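PDB 1Q67: mRNA-decapping enzyme subunit 1 from Saccharomyces cerevisiae, which forms the decapping complex with DCP2, which removes the 7-methylguanine cap from mRNA and so commits the transcript to 5' to 3' decay. Local coordinates for residues I67-V72 with Y138-I143; V158-V163 with L221-P226. All coordinates share one frame; numbering follows the deposited sequence.

Contact 1 of 2, residues I67-V72 with Y138-I143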
ATOM      1  N   ILE B  67       2.850 -10.788 -12.829  1.00 31.74           N
ATOM      2  CA  ILE B  67       2.681 -10.585 -14.258  1.00 32.35           C
ATOM      3  C   ILE B  67       2.668 -11.995 -14.820  1.00 32.74           C
ATOM      4  O   ILE B  67       3.548 -12.807 -14.526  1.00 34.20           O
ATOM      5  CB  ILE B  67       3.826  -9.772 -14.854  1.00 33.02           C
ATOM      6  CG1 ILE B  67       3.722  -8.337 -14.338  1.00 31.64           C
ATOM      7  CG2 ILE B  67       3.755  -9.801 -16.384  1.00 30.24           C
ATOM      8  CD1 ILE B  67       4.914  -7.507 -14.642  1.00 37.93           C
ATOM      9  N   TYR B  68       1.659 -12.297 -15.620  1.00 31.51           N
ATOM     10  CA  TYR B  68       1.533 -13.646 -16.129  1.00 31.17           C
ATOM     11  C   TYR B  68       1.033 -13.697 -17.563  1.00 31.87           C
ATOM     12  O   TYR B  68       0.434 -12.747 -18.062  1.00 32.10           O
ATOM     13  CB  TYR B  68       0.568 -14.407 -15.220  1.00 29.10           C
ATOM     14  CG  TYR B  68      -0.762 -13.705 -15.096  1.00 29.73           C
ATOM     15  CD1 TYR B  68      -1.838 -14.068 -15.903  1.00 31.32           C
ATOM     16  CD2 TYR B  68      -0.942 -12.659 -14.188  1.00 31.07           C
ATOM     17  CE1 TYR B  68      -3.059 -13.420 -15.807  1.00 29.71           C
ATOM     18  CE2 TYR B  68      -2.168 -11.990 -14.090  1.00 29.92           C
ATOM     19  CZ  TYR B  68      -3.221 -12.388 -14.905  1.00 31.35           C
ATOM     20  OH  TYR B  68      -4.450 -11.770 -14.816  1.00 34.01           O
ATOM     21  N   LEU B  69       1.277 -14.832 -18.200  1.00 34.84           N
ATOM     22  CA  LEU B  69       0.866 -15.063 -19.573  1.00 37.41           C
ATOM     23  C   LEU B  69      -0.546 -15.634 -19.571  1.00 37.70           C
ATOM     24  O   LEU B  69      -0.880 -16.495 -18.754  1.00 37.89           O
ATOM     25  CB  LEU B  69       1.835 -16.033 -20.251  1.00 37.60           C
ATOM     26  CG  LEU B  69       1.628 -16.242 -21.757  1.00 42.14           C
ATOM     27  CD1 LEU B  69       2.966 -16.525 -22.432  1.00 41.96           C
ATOM     28  CD2 LEU B  69       0.651 -17.375 -21.982  1.00 41.68           C
ATOM     29  N   ARG B  70      -1.377 -15.141 -20.478  1.00 36.78           N
ATOM     30  CA  ARG B  70      -2.748 -15.604 -20.567  1.00 39.35           C
ATOM     31  C   ARG B  70      -2.941 -16.500 -21.790  1.00 42.02           C
ATOM     32  O   ARG B  70      -2.250 -16.358 -22.799  1.00 42.46           O
ATOM     33  CB  ARG B  70      -3.693 -14.403 -20.626  1.00 37.41           C
ATOM     34  CG  ARG B  70      -3.499 -13.448 -19.455  1.00 33.72           C
ATOM     35  CD  ARG B  70      -4.432 -12.254 -19.508  1.00 33.85           C
ATOM     36  NE  ARG B  70      -5.789 -12.572 -19.084  1.00 33.57           N
ATOM     37  CZ  ARG B  70      -6.836 -12.643 -19.898  1.00 34.83           C
ATOM     38  NH1 ARG B  70      -6.691 -12.422 -21.200  1.00 34.41           N
ATOM     39  NH2 ARG B  70      -8.034 -12.913 -19.404  1.00 32.54           N
ATOM     40  N   ASP B  71      -3.872 -17.438 -21.689  1.00 44.18           N
ATOM     41  CA  ASP B  71      -4.148 -18.337 -22.795  1.00 47.77           C
ATOM     42  C   ASP B  71      -5.296 -17.762 -23.612  1.00 48.28           C
ATOM     43  O   ASP B  71      -6.457 -17.887 -23.233  1.00 47.91           O
ATOM     44  CB  ASP B  71      -4.535 -19.723 -22.279  1.00 50.69           C
ATOM     45  CG  ASP B  71      -4.554 -20.768 -23.382  1.00 55.83           C
ATOM     46  OD1 ASP B  71      -5.061 -20.467 -24.488  1.00 56.76           O
ATOM     47  OD2 ASP B  71      -4.068 -21.896 -23.141  1.00 59.24           O
ATOM     48  N   VAL B  72      -4.965 -17.114 -24.724  1.00 50.22           N
ATOM     49  CA  VAL B  72      -5.981 -16.532 -25.591  1.00 52.08           C
ATOM     50  C   VAL B  72      -5.962 -17.219 -26.956  1.00 54.49           C
ATOM     51  O   VAL B  72      -6.452 -16.676 -27.946  1.00 54.04           O
ATOM     52  CB  VAL B  72      -5.762 -15.013 -25.775  1.00 51.52           C
ATOM     53  CG1 VAL B  72      -6.023 -14.296 -24.463  1.00 50.73           C
ATOM     54  CG2 VAL B  72      -4.339 -14.737 -26.260  1.00 51.05           C
ATOM     55  N   TYR B 138      -5.636  -9.546 -24.862  1.00 44.89           N
ATOM     56  CA  TYR B 138      -4.754  -9.438 -23.708  1.00 42.21           C
ATOM     57  C   TYR B 138      -3.933 -10.698 -23.487  1.00 40.16           C
ATOM     58  O   TYR B 138      -4.322 -11.590 -22.735  1.00 39.51           O
ATOM     59  CB  TYR B 138      -5.558  -9.102 -22.455  1.00 43.53           C
ATOM     60  CG  TYR B 138      -6.349  -7.825 -22.595  1.00 46.42           C
ATOM     61  CD1 TYR B 138      -7.615  -7.826 -23.182  1.00 49.74           C
ATOM     62  CD2 TYR B 138      -5.824  -6.608 -22.170  1.00 47.19           C
ATOM     63  CE1 TYR B 138      -8.340  -6.637 -23.341  1.00 51.80           C
ATOM     64  CE2 TYR B 138      -6.536  -5.420 -22.322  1.00 50.03           C
ATOM     65  CZ  TYR B 138      -7.791  -5.440 -22.907  1.00 52.37           C
ATOM     66  OH  TYR B 138      -8.498  -4.263 -23.053  1.00 56.00           O
ATOM     67  N   ASN B 139      -2.787 -10.751 -24.158  1.00 38.34           N
ATOM     68  CA  ASN B 139      -1.861 -11.878 -24.070  1.00 36.90           C
ATOM     69  C   ASN B 139      -1.251 -12.030 -22.677  1.00 36.07           C
ATOM     70  O   ASN B 139      -0.893 -13.131 -22.264  1.00 34.01           O
ATOM     71  CB  ASN B 139      -0.725 -11.694 -25.083  1.00 38.31           C
ATOM     72  CG  ASN B 139      -1.200 -11.795 -26.522  1.00 39.80           C
ATOM     73  OD1 ASN B 139      -1.478 -12.885 -27.025  1.00 42.49           O
ATOM     74  ND2 ASN B 139      -1.307 -10.657 -27.187  1.00 41.45           N
ATOM     75  N   TYR B 140      -1.118 -10.916 -21.965  1.00 35.67           N
ATOM     76  CA  TYR B 140      -0.520 -10.937 -20.638  1.00 35.19           C
ATOM     77  C   TYR B 140      -1.360 -10.133 -19.673  1.00 34.54           C
ATOM     78  O   TYR B 140      -2.181  -9.309 -20.079  1.00 35.84           O
ATOM     79  CB  TYR B 140       0.896 -10.358 -20.680  1.00 34.61           C
ATOM     80  CG  TYR B 140       1.676 -10.788 -21.895  1.00 33.35           C
ATOM     81  CD1 TYR B 140       1.979  -9.877 -22.917  1.00 34.79           C
ATOM     82  CD2 TYR B 140       2.087 -12.108 -22.047  1.00 34.01           C
ATOM     83  CE1 TYR B 140       2.670 -10.279 -24.060  1.00 32.91           C
ATOM     84  CE2 TYR B 140       2.775 -12.520 -23.181  1.00 33.97           C
ATOM     85  CZ  TYR B 140       3.063 -11.606 -24.183  1.00 35.38           C
ATOM     86  OH  TYR B 140       3.747 -12.028 -25.300  1.00 38.27           O
ATOM     87  N   GLY B 141      -1.164 -10.396 -18.390  1.00 33.57           N
ATOM     88  CA  GLY B 141      -1.918  -9.684 -17.386  1.00 30.38           C
ATOM     89  C   GLY B 141      -1.055  -9.319 -16.205  1.00 30.61           C
ATOM     90  O   GLY B 141      -0.027  -9.939 -15.935  1.00 30.68           O
ATOM     91  N   LEU B 142      -1.473  -8.276 -15.509  1.00 31.39           N
ATOM     92  CA  LEU B 142      -0.782  -7.827 -14.315  1.00 31.88           C
ATOM     93  C   LEU B 142      -1.855  -7.809 -13.230  1.00 32.25           C
ATOM     94  O   LEU B 142      -3.003  -7.424 -13.478  1.00 31.06           O
ATOM     95  CB  LEU B 142      -0.190  -6.428 -14.528  1.00 30.85           C
ATOM     96  CG  LEU B 142       0.404  -5.703 -13.316  1.00 34.53           C
ATOM     97  CD1 LEU B 142       1.450  -4.687 -13.775  1.00 33.43           C
ATOM     98  CD2 LEU B 142      -0.717  -5.006 -12.542  1.00 33.01           C
ATOM     99  N   ILE B 143      -1.490  -8.253 -12.037  1.00 32.67           N
ATOM    100  CA  ILE B 143      -2.442  -8.262 -10.944  1.00 32.52           C
ATOM    101  C   ILE B 143      -1.765  -7.974  -9.610  1.00 31.48           C
ATOM    102  O   ILE B 143      -0.622  -8.349  -9.384  1.00 32.08           O
ATOM    103  CB  ILE B 143      -3.183  -9.626 -10.887  1.00 31.89           C
ATOM    104  CG1 ILE B 143      -4.337  -9.558  -9.892  1.00 31.57           C
ATOM    105  CG2 ILE B 143      -2.205 -10.749 -10.536  1.00 28.45           C
ATOM    106  CD1 ILE B 143      -5.191 -10.818  -9.879  1.00 33.36           C
TER
HETATM  107  O   HOH W   1      -5.084  -9.223 -14.229  1.00 44.29           O
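Strands 64-70 and 140-146 pair here as the two middle strands of a four-stranded antiparallel sheet in a PH-like fold. Tyr68 and Gly141 form the hydrogen-bonded pair, with Tyr68 N to Gly141 O and Gly141 N to Tyr68 O both 2.9 Å. Tyr68 CG sits between the backbone N and the carbonyl carbon (chi1 55°), and the ring lies over Gly141. One ring face takes a CH-pi contact from Gly141 CA, 4.1 Å from the ring centroid. The ring leaves little room for a CB at Gly141. A water joins Tyr68 OH to Leu142 O, while Asp31 also binds the hydroxyl. Beyond this pair, Arg70 N reaches Asn139 O at 2.7 Å. The Arg70 chain bends at chi3, and NH1 donates a hydrogen bond of 2.9 Å to a lone pair of Tyr138 O, which lies in the guanidinium plane. Asp136 and Asp31 make salt bridges to the same group. An alanine in place of Arg70 would probably leave both aspartates without their cationic mate and set the Tyr138 carbonyl free to shift. On the other face, Leu69 CD1 lies 4.1 Å from Tyr140 CE2. That face turns to helix 208-223, where Ile67 packs on Leu217; strand 34-41 pairs with the far edge of 64-70.

Contact 2 of 2, residues V158-V163 with L221-P226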
ATOM      1  N   VAL B 158      -1.176  -5.627 -23.618  1.00 36.96           N
ATOM      2  CA  VAL B 158      -1.259  -5.947 -25.052  1.00 36.27           C
ATOM      3  C   VAL B 158      -0.021  -5.479 -25.803  1.00 34.68           C
ATOM      4  O   VAL B 158       0.383  -4.330 -25.686  1.00 35.82           O
ATOM      5  CB  VAL B 158      -2.490  -5.273 -25.700  1.00 37.53           C
ATOM      6  CG1 VAL B 158      -2.586  -5.654 -27.179  1.00 36.38           C
ATOM      7  CG2 VAL B 158      -3.761  -5.681 -24.954  1.00 37.07           C
ATOM      8  N   PRO B 159       0.603  -6.370 -26.578  1.00 34.45           N
ATOM      9  CA  PRO B 159       1.804  -5.993 -27.338  1.00 34.80           C
ATOM     10  C   PRO B 159       1.535  -4.835 -28.309  1.00 35.81           C
ATOM     11  O   PRO B 159       0.446  -4.730 -28.870  1.00 34.37           O
ATOM     12  CB  PRO B 159       2.164  -7.278 -28.089  1.00 35.78           C
ATOM     13  CG  PRO B 159       1.608  -8.371 -27.208  1.00 36.32           C
ATOM     14  CD  PRO B 159       0.282  -7.799 -26.754  1.00 34.85           C
ATOM     15  N   ASN B 160       2.533  -3.974 -28.501  1.00 37.46           N
ATOM     16  CA  ASN B 160       2.405  -2.849 -29.419  1.00 38.60           C
ATOM     17  C   ASN B 160       2.023  -3.308 -30.830  1.00 38.27           C
ATOM     18  O   ASN B 160       1.212  -2.667 -31.496  1.00 37.70           O
ATOM     19  CB  ASN B 160       3.718  -2.063 -29.506  1.00 39.21           C
ATOM     20  CG  ASN B 160       4.120  -1.449 -28.185  1.00 42.15           C
ATOM     21  OD1 ASN B 160       3.279  -1.208 -27.317  1.00 41.38           O
ATOM     22  ND2 ASN B 160       5.415  -1.174 -28.030  1.00 42.49           N
ATOM     23  N   SER B 161       2.610  -4.409 -31.288  1.00 38.81           N
ATOM     24  CA  SER B 161       2.317  -4.902 -32.632  1.00 39.04           C
ATOM     25  C   SER B 161       0.837  -5.214 -32.794  1.00 39.65           C
ATOM     26  O   SER B 161       0.270  -5.023 -33.868  1.00 40.70           O
ATOM     27  CB  SER B 161       3.150  -6.145 -32.952  1.00 38.75           C
ATOM     28  OG  SER B 161       2.736  -7.265 -32.190  1.00 43.49           O
ATOM     29  N   VAL B 162       0.200  -5.680 -31.723  1.00 39.72           N
ATOM     30  CA  VAL B 162      -1.222  -5.993 -31.786  1.00 37.58           C
ATOM     31  C   VAL B 162      -2.037  -4.704 -31.812  1.00 37.78           C
ATOM     32  O   VAL B 162      -3.011  -4.599 -32.551  1.00 37.51           O
ATOM     33  CB  VAL B 162      -1.644  -6.891 -30.598  1.00 39.00           C
ATOM     34  CG1 VAL B 162      -3.165  -7.077 -30.570  1.00 35.78           C
ATOM     35  CG2 VAL B 162      -0.956  -8.248 -30.731  1.00 37.95           C
ATOM     36  N   VAL B 163      -1.629  -3.712 -31.025  1.00 37.28           N
ATOM     37  CA  VAL B 163      -2.339  -2.439 -31.008  1.00 39.23           C
ATOM     38  C   VAL B 163      -2.196  -1.723 -32.359  1.00 40.94           C
ATOM     39  O   VAL B 163      -3.163  -1.151 -32.871  1.00 41.66           O
ATOM     40  CB  VAL B 163      -1.814  -1.509 -29.885  1.00 39.60           C
ATOM     41  CG1 VAL B 163      -2.453  -0.127 -29.999  1.00 38.55           C
ATOM     42  CG2 VAL B 163      -2.137  -2.107 -28.523  1.00 40.23           C
ATOM     43  N   LEU B 221       7.577  -7.537 -23.180  1.00 35.88           N
ATOM     44  CA  LEU B 221       6.273  -8.032 -23.605  1.00 34.06           C
ATOM     45  C   LEU B 221       5.597  -7.039 -24.538  1.00 33.81           C
ATOM     46  O   LEU B 221       4.848  -7.429 -25.440  1.00 32.23           O
ATOM     47  CB  LEU B 221       5.377  -8.299 -22.390  1.00 33.43           C
ATOM     48  CG  LEU B 221       5.817  -9.366 -21.383  1.00 31.73           C
ATOM     49  CD1 LEU B 221       4.836  -9.341 -20.211  1.00 32.27           C
ATOM     50  CD2 LEU B 221       5.836 -10.759 -22.030  1.00 29.03           C
ATOM     51  N   LEU B 222       5.862  -5.755 -24.330  1.00 33.64           N
ATOM     52  CA  LEU B 222       5.262  -4.731 -25.181  1.00 36.07           C
ATOM     53  C   LEU B 222       5.920  -4.625 -26.563  1.00 37.42           C
ATOM     54  O   LEU B 222       5.235  -4.464 -27.568  1.00 37.71           O
ATOM     55  CB  LEU B 222       5.329  -3.362 -24.501  1.00 33.57           C
ATOM     56  CG  LEU B 222       4.491  -3.117 -23.243  1.00 34.58           C
ATOM     57  CD1 LEU B 222       4.715  -1.682 -22.779  1.00 31.09           C
ATOM     58  CD2 LEU B 222       3.007  -3.360 -23.535  1.00 33.40           C
ATOM     59  N   GLU B 223       7.246  -4.726 -26.586  1.00 40.65           N
ATOM     60  CA  GLU B 223       8.064  -4.607 -27.796  1.00 43.22           C
ATOM     61  C   GLU B 223       8.147  -5.827 -28.702  1.00 42.46           C
ATOM     62  O   GLU B 223       8.670  -5.735 -29.808  1.00 42.71           O
ATOM     63  CB  GLU B 223       9.500  -4.237 -27.410  1.00 46.73           C
ATOM     64  CG  GLU B 223       9.943  -2.845 -27.777  1.00 52.94           C
ATOM     65  CD  GLU B 223       9.280  -1.785 -26.944  1.00 55.37           C
ATOM     66  OE1 GLU B 223       8.031  -1.775 -26.904  1.00 58.29           O
ATOM     67  OE2 GLU B 223      10.005  -0.960 -26.340  1.00 55.45           O
ATOM     68  N   ASN B 224       7.672  -6.976 -28.247  1.00 43.13           N
ATOM     69  CA  ASN B 224       7.761  -8.158 -29.090  1.00 42.54           C
ATOM     70  C   ASN B 224       6.420  -8.700 -29.527  1.00 44.22           C
ATOM     71  O   ASN B 224       5.369  -8.258 -29.059  1.00 44.11           O
ATOM     72  CB  ASN B 224       8.561  -9.247 -28.380  1.00 42.43           C
ATOM     73  CG  ASN B 224      10.035  -8.918 -28.307  1.00 44.41           C
ATOM     74  OD1 ASN B 224      10.764  -9.092 -29.283  1.00 47.70           O
ATOM     75  ND2 ASN B 224      10.478  -8.410 -27.163  1.00 41.53           N
ATOM     76  N   GLU B 225       6.480  -9.657 -30.445  1.00 45.11           N
ATOM     77  CA  GLU B 225       5.306 -10.312 -31.000  1.00 47.21           C
ATOM     78  C   GLU B 225       4.604 -11.125 -29.912  1.00 47.03           C
ATOM     79  O   GLU B 225       5.248 -11.634 -28.996  1.00 45.48           O
ATOM     80  CB  GLU B 225       5.750 -11.240 -32.131  1.00 50.32           C
ATOM     81  CG  GLU B 225       4.690 -11.567 -33.157  1.00 56.32           C
ATOM     82  CD  GLU B 225       4.294 -10.360 -33.991  1.00 59.28           C
ATOM     83  OE1 GLU B 225       5.196  -9.573 -34.366  1.00 59.14           O
ATOM     84  OE2 GLU B 225       3.084 -10.210 -34.280  1.00 60.63           O
ATOM     85  N   PRO B 226       3.273 -11.264 -30.005  1.00 46.82           N
ATOM     86  CA  PRO B 226       2.534 -12.031 -29.004  1.00 48.56           C
ATOM     87  C   PRO B 226       3.124 -13.419 -28.840  1.00 49.56           C
ATOM     88  O   PRO B 226       3.401 -14.103 -29.825  1.00 49.78           O
ATOM     89  CB  PRO B 226       1.124 -12.081 -29.580  1.00 47.84           C
ATOM     90  CG  PRO B 226       1.034 -10.806 -30.321  1.00 48.06           C
ATOM     91  CD  PRO B 226       2.356 -10.725 -31.021  1.00 45.95           C
TER
HETATM   92  O   HOH W   2       4.937  -5.671 -29.870  1.00 34.75           O
HETATM   93  O   HOH W   3       0.872  -9.034 -33.882  1.00 52.02           O
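Asn160 N, in the first turn of helix 160-169, donates to Leu222 O near the end of helix 208-223. The bond is 2.9 Å long with an angle of 163° at the hydrogen, and it uses a lone pair in the carbonyl plane. Asn160 CG also lies 3.3 Å from this oxygen. The Asn160 amide runs alongside the Glu223 carboxylate, their planes 30° apart; ND2 comes close to OE1, but the angle is poor for a hydrogen bond. Glu223 has its salt bridge with Lys219. A water sits between the two backbones. It accepts from Ser161 N and donates to Leu222 O and Asn224 O, so the Leu222 carbonyl is gripped by both an amide and a water. A second water links Ser161 OG to Glu225 OE2.

The two prolines make the apolar part of the contact. Pro226 CG presses on Val162 CG2 at 3.3 Å, tighter than usual carbon packing, and stands 4.0 Å from Pro159 CG. Pro159 is the N-cap residue, and its carbonyl accepts from Val163 N, with a weak bond from Val162 N. Leu222 CD2 meets Val158 O at 3.5 Å. Farther out, Asn224 ND2 bonds to Tyr220 O, tying the chain after the helix back to its last turn. The contact thus joins the start of helix 160-169 to the end of helix 208-223, with Pro159 resting on Tyr140 of strand 140-146.

Overall arrangement
The centres of the two contacts lie about 12 Å apart, and they follow in series along the chain: contact 1 closes before contact 2 opens. Contact 1 is the more central, about 7 Å from the centre of the chain against about 13 Å for contact 2. The chain runs from strand 140-146 through strand 152-157, the edge strand of the four-stranded sheet, and then into 158-163. The contacts also meet directly. Asn139 ND2 packs on Pro159 CD at 3.3 Å, and Tyr140 CZ on Leu221 CD2 at 3.6 Å. Contact 1 pairs the two central strands of the sheet; contact 2 lies at the end of helix 208-223, the helix that packs on the face carrying Ile67 and Tyr140.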